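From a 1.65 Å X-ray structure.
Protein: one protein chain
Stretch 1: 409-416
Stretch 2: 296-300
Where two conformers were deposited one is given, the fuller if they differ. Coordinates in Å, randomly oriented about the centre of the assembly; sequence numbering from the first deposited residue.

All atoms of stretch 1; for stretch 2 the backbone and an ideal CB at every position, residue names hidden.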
# COMPACT_ATOMS: atom_id res chain seq x y z
N ASN C 409 -10.38 23.19 -10.95
CA ASN C 409 -8.94 22.92 -10.93
C ASN C 409 -8.47 22.48 -12.31
O ASN C 409 -7.38 22.87 -12.72
CB ASN C 409 -8.57 21.79 -9.93
CG ASN C 409 -8.63 22.25 -8.48
OD1 ASN C 409 -8.65 23.47 -8.18
ND2 ASN C 409 -8.61 21.24 -7.52
N PHE C 410 -9.35 21.80 -13.02
CA PHE C 410 -8.94 21.31 -14.34
C PHE C 410 -8.87 22.55 -15.28
O PHE C 410 -7.83 22.80 -15.93
CB PHE C 410 -9.92 20.31 -14.92
CG PHE C 410 -9.64 19.96 -16.36
CD1 PHE C 410 -8.52 19.15 -16.67
CD2 PHE C 410 -10.44 20.44 -17.39
CE1 PHE C 410 -8.21 18.82 -18.01
CE2 PHE C 410 -10.16 20.09 -18.75
CZ PHE C 410 -9.03 19.27 -19.06
N TRP C 411 -9.95 23.32 -15.34
CA TRP C 411 -9.93 24.46 -16.35
C TRP C 411 -8.85 25.46 -16.03
O TRP C 411 -8.21 26.05 -16.91
CB TRP C 411 -11.30 25.10 -16.39
CG TRP C 411 -12.31 24.14 -16.92
CD1 TRP C 411 -13.32 23.53 -16.24
CD2 TRP C 411 -12.36 23.64 -18.25
NE1 TRP C 411 -14.02 22.69 -17.09
CE2 TRP C 411 -13.42 22.73 -18.33
CE3 TRP C 411 -11.57 23.87 -19.42
CZ2 TRP C 411 -13.76 22.06 -19.52
CZ3 TRP C 411 -11.93 23.18 -20.61
CH2 TRP C 411 -13.01 22.31 -20.64
N ARG C 412 -8.67 25.74 -14.74
CA ARG C 412 -7.61 26.64 -14.31
C ARG C 412 -6.26 26.12 -14.79
O ARG C 412 -5.43 26.88 -15.36
CB ARG C 412 -7.65 26.75 -12.77
CG ARG C 412 -7.40 28.14 -12.21
CD ARG C 412 -7.98 28.24 -10.76
NE ARG C 412 -7.12 29.03 -9.88
CZ ARG C 412 -5.94 28.63 -9.40
NH1 ARG C 412 -5.43 27.43 -9.72
NH2 ARG C 412 -5.25 29.44 -8.60
N PHE C 413 -6.01 24.82 -14.62
CA PHE C 413 -4.69 24.28 -14.97
C PHE C 413 -4.42 24.31 -16.49
O PHE C 413 -3.28 24.58 -16.93
CB PHE C 413 -4.55 22.86 -14.46
CG PHE C 413 -3.13 22.33 -14.57
CD1 PHE C 413 -2.15 22.78 -13.67
CD2 PHE C 413 -2.79 21.34 -15.52
CE1 PHE C 413 -0.80 22.31 -13.72
CE2 PHE C 413 -1.48 20.88 -15.58
CZ PHE C 413 -0.47 21.36 -14.71
N VAL C 414 -5.43 24.00 -17.29
CA VAL C 414 -5.20 23.90 -18.75
C VAL C 414 -5.30 25.30 -19.35
O VAL C 414 -5.12 25.47 -20.56
CB VAL C 414 -6.19 22.95 -19.44
CG1 VAL C 414 -6.06 21.48 -18.84
CG2 VAL C 414 -7.65 23.44 -19.32
N GLY C 415 -5.60 26.29 -18.51
CA GLY C 415 -5.56 27.70 -18.91
C GLY C 415 -6.76 28.14 -19.71
O GLY C 415 -6.60 28.99 -20.59
N ARG C 416 -7.95 27.60 -19.42
CA ARG C 416 -9.19 27.98 -20.15
C ARG C 416 -10.55 27.96 -19.40
O ARG C 416 -10.59 28.29 -18.21
CB ARG C 416 -9.26 27.38 -21.59
CG ARG C 416 -8.97 25.91 -21.74
CD ARG C 416 -8.29 25.62 -23.09
NE ARG C 416 -9.21 25.13 -24.10
CZ ARG C 416 -8.85 24.66 -25.29
NH1 ARG C 416 -9.79 24.23 -26.13
NH2 ARG C 416 -7.57 24.62 -25.65
N UNK C 296 6.38 24.28 -18.94
CA UNK C 296 5.42 23.35 -19.47
C UNK C 296 4.59 22.86 -18.31
O UNK C 296 5.09 22.79 -17.16
CB UNK C 296 6.10 22.20 -20.21
N UNK C 297 3.34 22.54 -18.63
CA UNK C 297 2.38 21.94 -17.63
C UNK C 297 2.15 20.45 -17.92
O UNK C 297 2.00 20.07 -19.08
CB UNK C 297 1.04 22.67 -17.66
N UNK C 298 2.07 19.62 -16.85
CA UNK C 298 1.95 18.20 -17.04
C UNK C 298 0.79 17.67 -16.19
O UNK C 298 0.70 18.01 -14.98
CB UNK C 298 3.26 17.50 -16.69
N UNK C 299 -0.08 16.91 -16.83
CA UNK C 299 -1.15 16.21 -16.10
C UNK C 299 -0.67 14.78 -15.99
O UNK C 299 -0.27 14.20 -17.00
CB UNK C 299 -2.51 16.31 -16.80
N UNK C 300 -0.71 14.17 -14.80
CA UNK C 300 -0.22 12.77 -14.69
C UNK C 300 -1.18 11.94 -13.88
O UNK C 300 -1.70 12.42 -12.86
CB UNK C 300 1.17 12.72 -14.05

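Position 296 lies beyond the reach of stretch 1: nothing of the helix comes within 5.5 Å of its ideal CB. The extended backbone angles (-111/150) accept almost any residue. The deposited residue is Asn296, which makes no contact with stretch 1; its ND2 is hydrogen-bonded elsewhere in the structure.

Position 297 is the best constrained. Its CA is 7.9 Å from the CA of Phe413, the nearest such pair, CA-to-CB points toward stretch 1, and the ideal CB sits 3.6 Å from Phe413 CZ. A side chain starting here meets the Phe413 ring at once and can run on along it toward the C-terminal end of the helix. There the Phe413 carbonyl is a possible acceptor, because no backbone NH within the stretch bonds to it, whereas Gly415, at positive phi (79°), and the residue after it turn their NH groups back to Trp411 O, the first in a weak bond, in a Schellman motif. A long aliphatic chain would suit the ring, and one ending in a donor, lysine or arginine, would also suit the carbonyl; methionine or glutamine could use part of the site. The deposited residue is Lys297, with chi angles m, t, m, t. Its CD lies over one face of the Phe413 ring, 4.2 Å from the centroid and 12° off the normal, a CH-pi contact. Beyond it, NZ donates a hydrogen bond to Phe413 O at 2.7 Å. NZ also donates to a water at 3.0 Å, and that water donates to Arg412 O at 2.8 Å, so one ammonium group serves two carbonyls, one directly and one through water.

At position 298 CA-to-CB points away and no atom of stretch 1 lies within 5.5 Å of the ideal CB. The strand angles (-130/130) favour beta-branched or aromatic residues without demanding one. The residue is Phe298; its contact with stretch 1 is through the backbone, its O lying 3.6 Å from Phe413 CZ.

Position 299 points sideways, its ideal CB 4.8 Å from Phe413 CE2, with Phe410 and Val414 farther along. This apolar surface suits leucine, isoleucine or methionine. Leu299 (chi1 m, chi2 t) places CD2 3.9 Å from Phe413 CD2, while CD1 lies 4.3 Å from both Phe410 CE1 and Val414 CG1.

Position 300 is again out of reach, and its angles (-135/137) suit a beta-branched residue among others. Val300 makes no contact with stretch 1.

Stretch 2 (296-300) NKFLV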
# COMPACT_ATOMS: atom_id res chain seq x y z
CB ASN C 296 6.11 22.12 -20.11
CG ASN C 296 6.66 22.42 -21.49
OD1 ASN C 296 7.82 22.84 -21.62
ND2 ASN C 296 5.85 22.16 -22.52
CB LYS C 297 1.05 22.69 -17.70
CG LYS C 297 1.24 24.12 -17.11
CD LYS C 297 -0.04 24.85 -16.94
CE LYS C 297 -0.54 25.35 -18.26
NZ LYS C 297 -1.59 26.42 -18.03
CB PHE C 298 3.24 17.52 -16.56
CG PHE C 298 4.47 17.97 -17.31
CD1 PHE C 298 4.89 17.23 -18.43
CD2 PHE C 298 5.17 19.13 -16.94
CE1 PHE C 298 6.02 17.64 -19.14
CE2 PHE C 298 6.32 19.53 -17.68
CZ PHE C 298 6.71 18.76 -18.77
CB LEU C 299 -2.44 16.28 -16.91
CG LEU C 299 -3.18 17.63 -16.86
CD1 LEU C 299 -4.07 17.72 -18.17
CD2 LEU C 299 -4.09 17.69 -15.62
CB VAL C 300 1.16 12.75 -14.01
CG1 VAL C 300 1.73 11.27 -13.79
CG2 VAL C 300 2.20 13.55 -14.83
O HOH W 1 -2.74 27.69 -15.60
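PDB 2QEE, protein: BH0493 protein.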